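Local coordinates for protein TgTwinScan_2721 - E2 domain (Toxoplasma gondii, PDB 2F4Z) that probably acts as a ubiquitin-conjugating (E2) enzyme, carrying ubiquitin or a ubiquitin-like protein as a thioester on a cysteine for transfer to substrates, at residues G64-Q68 and R78-A82; H93-I98 and M111-I117; W118-S124 and D162-V168. One frame throughout, in Å; residues are numbered along the deposited sequence.

Contact 1: residues G64-Q68 and R78-A82; sequences GVSAQ and RGFIA
Gln68 and Arg78 pair through both of their backbone groups: Arg78 N bonds to Gln68 O at 2.7 Å, and Gln68 N answers to Arg78 O at 2.9 Å. Two residues along, Ser66 and Phe80 form the next hydrogen-bonded pair, with Phe80 N 2.8 Å from Ser66 O, and the bond from Ala82 N to Gly64 O closes the row. Between them lie the non-hydrogen-bonded pairs Val65 with Ile81 and Ala67 with Gly79, where CA-H groups lean on carbonyls, as Ala67 CA does on Arg78 O at 3.1 Å. This is the regular antiparallel pairing of a beta hairpin.

On the face bearing Ser66, Gln68, Arg78 and Phe80, Phe80 CG stands beside its own backbone N (chi1 -60°), which lays the ring along the neighbouring strand. Ser66 OG sits 3.4 Å from Phe80 CD1. The Gln68 amide meets the far end of the same ring, CD lying 3.7 Å from Phe80 CE1, with the two planes 73° apart. The other face is aliphatic: Val65 and Ile81 run side by side, CG1 to CG1 at 3.8 Å.

That aliphatic face is turned to the helices, Val65 and Ile81 packing on helix 144-156 and Ala67 on helix 33-46, while strand 93-99 continues the sheet beyond 77-82.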
loop_
_atom_site.group_PDB
_atom_site.type_symbol
_atom_site.label_atom_id
_atom_site.label_comp_id
_atom_site.label_asym_id
_atom_site.label_seq_id
_atom_site.Cartn_x
_atom_site.Cartn_y
_atom_site.Cartn_z
ATOM N N GLY A 64 16.867 3.664 -5.676
ATOM C CA GLY A 64 15.442 3.859 -5.572
ATOM C C GLY A 64 15.213 4.985 -4.587
ATOM O O GLY A 64 15.566 6.131 -4.874
ATOM N N VAL A 65 14.662 4.658 -3.411
ATOM C CA VAL A 65 14.279 5.676 -2.403
ATOM C C VAL A 65 14.869 5.467 -1.028
ATOM O O VAL A 65 15.198 4.340 -0.671
ATOM C CB VAL A 65 12.723 5.848 -2.307
ATOM C CG1 VAL A 65 12.155 6.218 -3.691
ATOM C CG2 VAL A 65 12.043 4.609 -1.732
ATOM N N SER A 66 15.025 6.537 -0.240
ATOM C CA SER A 66 15.469 6.388 1.137
ATOM C C SER A 66 15.065 7.605 1.950
ATOM O O SER A 66 14.507 8.543 1.400
ATOM C CB SER A 66 17.003 6.160 1.242
ATOM O OG SER A 66 17.747 7.325 0.830
ATOM N N ALA A 67 15.402 7.591 3.243
ATOM C CA ALA A 67 14.870 8.566 4.190
ATOM C C ALA A 67 15.775 8.647 5.419
ATOM O O ALA A 67 16.472 7.677 5.778
ATOM C CB ALA A 67 13.407 8.220 4.563
ATOM N N GLN A 68 15.770 9.810 6.046
ATOM C CA GLN A 68 16.460 10.009 7.285
ATOM C C GLN A 68 15.622 10.901 8.113
ATOM O O GLN A 68 14.991 11.816 7.568
ATOM C CB GLN A 68 17.742 10.792 7.062
ATOM C CG GLN A 68 18.709 10.030 6.278
ATOM C CD GLN A 68 19.873 10.868 5.847
ATOM O OE1 GLN A 68 19.876 12.115 5.955
ATOM N NE2 GLN A 68 20.880 10.187 5.340
ATOM N N ARG A 78 13.795 13.626 5.911
ATOM C CA ARG A 78 14.285 13.984 4.603
ATOM C C ARG A 78 14.118 12.729 3.741
ATOM O O ARG A 78 14.451 11.632 4.218
ATOM C CB ARG A 78 15.748 14.306 4.749
ATOM C CG ARG A 78 16.290 15.175 3.740
ATOM C CD ARG A 78 17.801 15.323 4.058
ATOM N NE ARG A 78 18.058 16.128 5.258
ATOM C CZ ARG A 78 17.987 17.460 5.280
ATOM N NH1 ARG A 78 17.643 18.125 4.159
ATOM N NH2 ARG A 78 18.254 18.125 6.409
ATOM N N GLY A 79 13.496 12.871 2.560
ATOM C CA GLY A 79 13.328 11.777 1.611
ATOM C C GLY A 79 14.329 11.964 0.470
ATOM O O GLY A 79 14.738 13.084 0.195
ATOM N N PHE A 80 14.752 10.851 -0.137
ATOM C CA PHE A 80 15.719 10.837 -1.238
ATOM C C PHE A 80 15.151 9.956 -2.279
ATOM O O PHE A 80 14.685 8.871 -1.968
ATOM C CB PHE A 80 17.087 10.268 -0.808
ATOM C CG PHE A 80 17.691 11.059 0.295
ATOM C CD1 PHE A 80 17.617 10.621 1.614
ATOM C CD2 PHE A 80 18.206 12.317 0.031
ATOM C CE1 PHE A 80 18.120 11.409 2.610
ATOM C CE2 PHE A 80 18.674 13.098 1.029
ATOM C CZ PHE A 80 18.653 12.633 2.310
ATOM N N ILE A 81 15.200 10.412 -3.521
ATOM C CA ILE A 81 14.589 9.700 -4.644
ATOM C C ILE A 81 15.546 9.814 -5.809
ATOM O O ILE A 81 16.095 10.882 -6.054
ATOM C CB ILE A 81 13.184 10.354 -4.965
ATOM C CG1 ILE A 81 12.200 10.005 -3.843
ATOM C CG2 ILE A 81 12.591 9.878 -6.288
ATOM C CD1 ILE A 81 10.845 10.762 -3.965
ATOM N N ALA A 82 15.758 8.712 -6.506
ATOM C CA ALA A 82 16.589 8.697 -7.671
ATOM C C ALA A 82 15.711 9.024 -8.882
ATOM O O ALA A 82 14.621 8.484 -9.034
ATOM C CB ALA A 82 17.265 7.260 -7.831
#

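Contact 2: residues H93-I98 and M111-I117; sequences HFTLDI and MKFVTKI
Leu96 lays its CD1 methyl over one face of the Phe113 ring, 4.0 Å from the centroid and displaced toward the rim. The two side chains run alongside each other, and Phe94 CG lies at the edge of the same ring, in its plane, 4.0 Å from Phe113 CE2. Ile117 CD1 sits over one face of the Phe94 ring, offset toward the rim, a second CH-pi contact. The Thr115 methyl CG2 adds to this cluster, 3.6 Å from Phe94 CD2.

The hydroxyl of Thr115 does backbone work. With OG1 turned to the side of its own N (chi1 -54°), it accepts Thr95 N at 2.8 Å in an almost straight bond (173°), taking the part that a main-chain carbonyl would play in a regular sheet. Thr95 O receives Val114 N and, weakly, Thr115 N. Regular antiparallel pairing thus gives way here to a side-chain bond as the chain leaves the strand. Farther along, Asp97 and Lys112 make a hydrogen-bonded pair, their side chains parallel; the carboxylate OD2 is 4.4 Å from Lys112 NZ, too far for a salt bridge, and OD1 is instead paired with Arg76. Ile98 and Met111 touch through CG1 and CG on the buried face.

This hairpin forms the end of the four-stranded E2 sheet: strand 77-82 lies along the other edge of 93-98, helix 144-156 packs on Leu96, Met111 and Phe113, and helix 176-190 reaches Phe94 and Lys116.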
loop_
_atom_site.group_PDB
_atom_site.type_symbol
_atom_site.label_atom_id
_atom_site.label_comp_id
_atom_site.label_asym_id
_atom_site.label_seq_id
_atom_site.Cartn_x
_atom_site.Cartn_y
_atom_site.Cartn_z
ATOM N N HIS A 93 19.570 13.039 -8.092
ATOM C CA HIS A 93 19.279 12.664 -6.715
ATOM C C HIS A 93 18.479 13.765 -6.097
ATOM O O HIS A 93 18.983 14.832 -5.961
ATOM C CB HIS A 93 20.613 12.459 -5.919
ATOM C CG HIS A 93 21.430 11.331 -6.464
ATOM N ND1 HIS A 93 20.996 10.012 -6.410
ATOM C CD2 HIS A 93 22.584 11.326 -7.193
ATOM C CE1 HIS A 93 21.876 9.243 -7.034
ATOM N NE2 HIS A 93 22.851 10.010 -7.514
ATOM N N PHE A 94 17.240 13.478 -5.693
ATOM C CA PHE A 94 16.280 14.537 -5.297
ATOM C C PHE A 94 15.982 14.363 -3.843
ATOM O O PHE A 94 15.720 13.225 -3.398
ATOM C CB PHE A 94 15.009 14.476 -6.171
ATOM C CG PHE A 94 15.297 14.677 -7.637
ATOM C CD1 PHE A 94 15.550 13.580 -8.466
ATOM C CD2 PHE A 94 15.429 15.967 -8.159
ATOM C CE1 PHE A 94 15.848 13.758 -9.815
ATOM C CE2 PHE A 94 15.756 16.144 -9.513
ATOM C CZ PHE A 94 15.956 15.023 -10.330
ATOM N N THR A 95 16.099 15.452 -3.112
ATOM C CA THR A 95 15.835 15.530 -1.700
ATOM C C THR A 95 14.457 16.101 -1.511
ATOM O O THR A 95 14.091 17.042 -2.206
ATOM C CB THR A 95 16.890 16.470 -1.045
ATOM O OG1 THR A 95 18.179 15.856 -1.221
ATOM C CG2 THR A 95 16.632 16.726 0.472
ATOM N N LEU A 96 13.695 15.497 -0.591
ATOM C CA LEU A 96 12.385 15.955 -0.186
ATOM C C LEU A 96 12.369 16.336 1.297
ATOM O O LEU A 96 13.035 15.732 2.118
ATOM C CB LEU A 96 11.323 14.869 -0.406
ATOM C CG LEU A 96 10.890 14.283 -1.756
ATOM C CD1 LEU A 96 9.651 14.952 -2.341
ATOM C CD2 LEU A 96 11.937 14.046 -2.810
ATOM N N ASP A 97 11.600 17.334 1.623
ATOM C CA ASP A 97 11.303 17.595 3.018
ATOM C C ASP A 97 9.973 16.871 3.388
ATOM O O ASP A 97 9.065 16.861 2.599
ATOM C CB ASP A 97 11.220 19.123 3.228
ATOM C CG ASP A 97 10.856 19.480 4.641
ATOM O OD1 ASP A 97 11.430 18.913 5.607
ATOM O OD2 ASP A 97 9.935 20.298 4.790
ATOM N N ILE A 98 9.888 16.245 4.572
ATOM C CA ILE A 98 8.759 15.407 4.978
ATOM C C ILE A 98 8.385 15.827 6.394
ATOM O O ILE A 98 9.186 15.689 7.352
ATOM C CB ILE A 98 9.038 13.866 4.905
ATOM C CG1 ILE A 98 9.508 13.426 3.493
ATOM C CG2 ILE A 98 7.773 12.992 5.385
ATOM C CD1 ILE A 98 10.139 11.982 3.473
ATOM N N MET A 111 4.847 16.557 1.969
ATOM C CA MET A 111 6.102 16.375 1.254
ATOM C C MET A 111 6.239 17.463 0.233
ATOM O O MET A 111 5.240 17.897 -0.368
ATOM C CB MET A 111 6.117 15.007 0.586
ATOM C CG MET A 111 6.030 13.856 1.599
ATOM S SD MET A 111 6.467 12.361 0.744
ATOM C CE MET A 111 6.289 11.091 1.986
ATOM N N LYS A 112 7.455 17.956 0.078
ATOM C CA LYS A 112 7.787 18.887 -1.029
ATOM C C LYS A 112 9.237 18.663 -1.445
ATOM O O LYS A 112 10.022 18.170 -0.646
ATOM C CB LYS A 112 7.607 20.344 -0.609
ATOM C CG LYS A 112 8.511 20.756 0.524
ATOM C CD LYS A 112 8.289 22.183 0.869
ATOM C CE LYS A 112 9.038 22.466 2.180
ATOM N NZ LYS A 112 9.171 23.921 2.473
ATOM N N PHE A 113 9.576 18.986 -2.701
ATOM C CA PHE A 113 10.960 18.919 -3.135
ATOM C C PHE A 113 11.770 20.026 -2.499
ATOM O O PHE A 113 11.322 21.198 -2.418
ATOM C CB PHE A 113 11.072 18.951 -4.660
ATOM C CG PHE A 113 10.785 17.597 -5.319
ATOM C CD1 PHE A 113 9.487 17.069 -5.344
ATOM C CD2 PHE A 113 11.809 16.891 -5.946
ATOM C CE1 PHE A 113 9.252 15.796 -5.957
ATOM C CE2 PHE A 113 11.594 15.693 -6.570
ATOM C CZ PHE A 113 10.296 15.135 -6.605
ATOM N N VAL A 114 12.930 19.655 -1.979
ATOM C CA VAL A 114 13.952 20.659 -1.605
ATOM C C VAL A 114 14.829 20.918 -2.843
ATOM O O VAL A 114 15.017 22.070 -3.204
ATOM C CB VAL A 114 14.788 20.167 -0.414
ATOM C CG1 VAL A 114 16.045 21.052 -0.197
ATOM C CG2 VAL A 114 13.878 20.089 0.818
ATOM N N THR A 115 15.321 19.859 -3.504
ATOM C CA THR A 115 16.079 19.970 -4.770
ATOM C C THR A 115 15.220 20.648 -5.870
ATOM O O THR A 115 14.071 20.231 -6.106
ATOM C CB THR A 115 16.437 18.597 -5.299
ATOM O OG1 THR A 115 17.129 17.829 -4.294
ATOM C CG2 THR A 115 17.279 18.690 -6.594
ATOM N N LYS A 116 15.752 21.702 -6.516
ATOM C CA LYS A 116 15.096 22.317 -7.705
ATOM C C LYS A 116 14.883 21.300 -8.814
ATOM O O LYS A 116 15.787 20.518 -9.201
ATOM C CB LYS A 116 15.896 23.547 -8.223
ATOM C CG LYS A 116 15.876 24.815 -7.357
ATOM C CD LYS A 116 14.403 25.319 -7.200
ATOM C CE LYS A 116 14.215 26.796 -6.743
ATOM N NZ LYS A 116 14.821 27.171 -5.393
ATOM N N ILE A 117 13.662 21.278 -9.353
ATOM C CA ILE A 117 13.312 20.290 -10.397
ATOM C C ILE A 117 12.324 20.971 -11.384
ATOM O O ILE A 117 11.526 21.875 -10.992
ATOM C CB ILE A 117 12.735 18.986 -9.764
ATOM C CG1 ILE A 117 12.505 17.888 -10.828
ATOM C CG2 ILE A 117 11.516 19.339 -8.860
ATOM C CD1 ILE A 117 12.273 16.464 -10.282
#

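Contact 3: residues W118-S124 and D162-V168; sequences WHPNISS and DPQDAEV
Val168, Pro120 and Asp165 carry the join between the His-Pro-Asn segment of the ubiquitin-conjugating fold, His119 to Asn121, and the start of helix 166-174. Val168 is the most deeply engaged. Its CG2 methyl stands over the six-membered ring of Trp118, 3.7 Å from the centroid and only 1° off the normal, a CH-pi contact. The other branch, CG1, is anti to the backbone N (chi1 -177°) and points at the main chain, 3.5 Å from Pro120 N. Both methyls are therefore occupied, one by an aromatic face and one by the peptide linking His119 to Pro120.

Pro120 contributes more than its ring. It occupies the second position of a type I turn from His119 to Ile122, and its carbonyl oxygen accepts two bonds: Gln164 N at 2.8 Å, in the carbonyl plane, and Asp165 N at 3.1 Å, tilted from that plane. Pro163 CB also lies against this oxygen. The turn is held from within by Asn121 N, which donates to His119 ND1 near the imidazole plane, while His119 NE2 bonds to Met154 O and Asn121 OD1 to Val159 N.

Asp165 is the N-cap of helix 166-174. Its OD1 takes Val168 N from above the carboxylate plane, so the helix start is tied to the very residue packed on Trp118. The side chain is buried, and its negative charge probably gains from the helix dipole as well as from bonding across the contact. There Ser124 OG lies so close to OD2 that the exact length is doubtful, while Ser124 N reaches the anti lone pair of Asp165 OD2 at 2.7 Å.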
loop_
_atom_site.group_PDB
_atom_site.type_symbol
_atom_site.label_atom_id
_atom_site.label_comp_id
_atom_site.label_asym_id
_atom_site.label_seq_id
_atom_site.Cartn_x
_atom_site.Cartn_y
_atom_site.Cartn_z
ATOM N N TRP A 118 12.457 20.623 -12.652
ATOM C CA TRP A 118 11.626 21.173 -13.722
ATOM C C TRP A 118 10.628 20.108 -14.127
ATOM O O TRP A 118 10.977 19.198 -14.850
ATOM C CB TRP A 118 12.514 21.470 -14.914
ATOM C CG TRP A 118 11.855 22.309 -15.987
ATOM C CD1 TRP A 118 11.428 21.889 -17.261
ATOM C CD2 TRP A 118 11.528 23.691 -15.885
ATOM N NE1 TRP A 118 10.873 22.965 -17.923
ATOM C CE2 TRP A 118 10.919 24.074 -17.111
ATOM C CE3 TRP A 118 11.705 24.649 -14.895
ATOM C CZ2 TRP A 118 10.509 25.369 -17.356
ATOM C CZ3 TRP A 118 11.258 25.936 -15.122
ATOM C CH2 TRP A 118 10.665 26.290 -16.363
ATOM N N HIS A 119 9.379 20.204 -13.627
ATOM C CA HIS A 119 8.377 19.122 -13.877
ATOM C C HIS A 119 7.017 19.813 -13.813
ATOM O O HIS A 119 6.847 20.665 -12.939
ATOM C CB HIS A 119 8.522 18.026 -12.764
ATOM C CG HIS A 119 7.720 16.773 -12.994
ATOM N ND1 HIS A 119 6.349 16.718 -12.844
ATOM C CD2 HIS A 119 8.103 15.526 -13.360
ATOM C CE1 HIS A 119 5.925 15.503 -13.129
ATOM N NE2 HIS A 119 6.971 14.748 -13.410
ATOM N N PRO A 120 6.044 19.478 -14.716
ATOM C CA PRO A 120 4.749 20.192 -14.683
ATOM C C PRO A 120 3.981 20.025 -13.367
ATOM O O PRO A 120 3.293 20.946 -12.924
ATOM C CB PRO A 120 3.967 19.561 -15.847
ATOM C CG PRO A 120 4.638 18.187 -16.097
ATOM C CD PRO A 120 6.090 18.421 -15.760
ATOM N N ASN A 121 4.195 18.898 -12.697
ATOM C CA ASN A 121 3.520 18.546 -11.420
ATOM C C ASN A 121 4.245 18.886 -10.097
ATOM O O ASN A 121 3.807 18.528 -8.986
ATOM C CB ASN A 121 3.103 17.072 -11.552
ATOM C CG ASN A 121 2.328 16.822 -12.874
ATOM O OD1 ASN A 121 2.729 16.018 -13.706
ATOM N ND2 ASN A 121 1.196 17.554 -13.056
ATOM N N ILE A 122 5.323 19.673 -10.218
ATOM C CA ILE A 122 6.074 20.173 -9.089
ATOM C C ILE A 122 6.350 21.634 -9.307
ATOM O O ILE A 122 6.788 22.031 -10.402
ATOM C CB ILE A 122 7.466 19.421 -8.937
ATOM C CG1 ILE A 122 7.286 17.905 -9.123
ATOM C CG2 ILE A 122 8.210 19.922 -7.633
ATOM C CD1 ILE A 122 8.590 17.030 -9.273
ATOM N N SER A 123 6.099 22.447 -8.300
ATOM C CA SER A 123 6.386 23.862 -8.411
ATOM C C SER A 123 7.911 24.119 -8.576
ATOM O O SER A 123 8.734 23.638 -7.754
ATOM C CB SER A 123 5.845 24.569 -7.203
ATOM O OG SER A 123 6.241 25.918 -7.211
ATOM N N SER A 124 8.273 24.838 -9.662
ATOM C CA SER A 124 9.703 25.124 -9.999
ATOM C C SER A 124 10.261 26.102 -9.023
ATOM O O SER A 124 11.477 26.192 -8.862
ATOM C CB SER A 124 9.889 25.676 -11.416
ATOM O OG SER A 124 9.150 26.877 -11.558
ATOM N N ASP A 162 -2.775 18.657 -15.796
ATOM C CA ASP A 162 -3.181 19.007 -14.437
ATOM C C ASP A 162 -1.974 19.342 -13.606
ATOM O O ASP A 162 -1.529 18.480 -12.835
ATOM C CB ASP A 162 -3.949 17.836 -13.786
ATOM C CG ASP A 162 -4.717 18.257 -12.511
ATOM O OD1 ASP A 162 -5.119 17.335 -11.740
ATOM O OD2 ASP A 162 -4.917 19.493 -12.287
ATOM N N PRO A 163 -1.456 20.595 -13.729
ATOM C CA PRO A 163 -0.105 20.978 -13.285
ATOM C C PRO A 163 -0.015 21.863 -12.035
ATOM O O PRO A 163 -0.940 22.624 -11.757
ATOM C CB PRO A 163 0.391 21.794 -14.489
ATOM C CG PRO A 163 -0.926 22.524 -14.983
ATOM C CD PRO A 163 -2.121 21.748 -14.374
ATOM N N GLN A 164 1.112 21.772 -11.325
ATOM C CA GLN A 164 1.448 22.627 -10.177
ATOM C C GLN A 164 2.240 23.839 -10.610
ATOM O O GLN A 164 2.388 24.818 -9.857
ATOM C CB GLN A 164 2.347 21.877 -9.157
ATOM C CG GLN A 164 1.640 20.871 -8.270
ATOM C CD GLN A 164 0.400 21.454 -7.650
ATOM O OE1 GLN A 164 -0.723 21.197 -8.117
ATOM N NE2 GLN A 164 0.588 22.273 -6.614
ATOM N N ASP A 165 2.823 23.743 -11.791
ATOM C CA ASP A 165 3.572 24.859 -12.326
ATOM C C ASP A 165 3.047 25.205 -13.738
ATOM O O ASP A 165 3.215 24.432 -14.710
ATOM C CB ASP A 165 5.072 24.554 -12.298
ATOM C CG ASP A 165 5.904 25.787 -12.413
ATOM O OD1 ASP A 165 5.649 26.600 -13.308
ATOM O OD2 ASP A 165 6.838 25.960 -11.632
ATOM N N ALA A 166 2.376 26.358 -13.808
ATOM C CA ALA A 166 1.755 26.869 -15.056
ATOM C C ALA A 166 2.794 27.040 -16.155
ATOM O O ALA A 166 2.618 26.529 -17.274
ATOM C CB ALA A 166 1.033 28.229 -14.773
ATOM N N GLU A 167 3.907 27.704 -15.807
ATOM C CA GLU A 167 4.974 27.962 -16.789
ATOM C C GLU A 167 5.602 26.689 -17.334
ATOM O O GLU A 167 5.817 26.561 -18.552
ATOM C CB GLU A 167 5.997 28.991 -16.261
ATOM C CG GLU A 167 5.352 30.428 -16.043
ATOM C CD GLU A 167 4.336 30.878 -17.181
ATOM O OE1 GLU A 167 3.075 30.793 -16.975
ATOM O OE2 GLU A 167 4.814 31.302 -18.284
ATOM N N VAL A 168 5.843 25.708 -16.462
ATOM C CA VAL A 168 6.412 24.441 -16.927
ATOM C C VAL A 168 5.448 23.696 -17.822
ATOM O O VAL A 168 5.869 23.052 -18.818
ATOM C CB VAL A 168 6.852 23.490 -15.736
ATOM C CG1 VAL A 168 7.500 22.230 -16.298
ATOM C CG2 VAL A 168 7.779 24.228 -14.765
#

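How the contacts relate
The three contacts follow one another in series along the chain. Contacts 1 and 2 share the four-stranded antiparallel sheet: their centres are 9 Å apart, and the sheet bonds between 77-82 and 93-99 fuse the two hairpins into one meander. Contact 2 leads directly into contact 3, since residue 117 is followed by 118; their centres are 14 Å apart, and Ile122 of contact 3 packs on Phe113 and Ile117 of contact 2. Contacts 1 and 3 lie on opposite sides of the chain's centre, about 21 Å between centres, and do not touch. The sheet is thus linked through the loop after 110-113 to the C-terminal helices of the E2 fold.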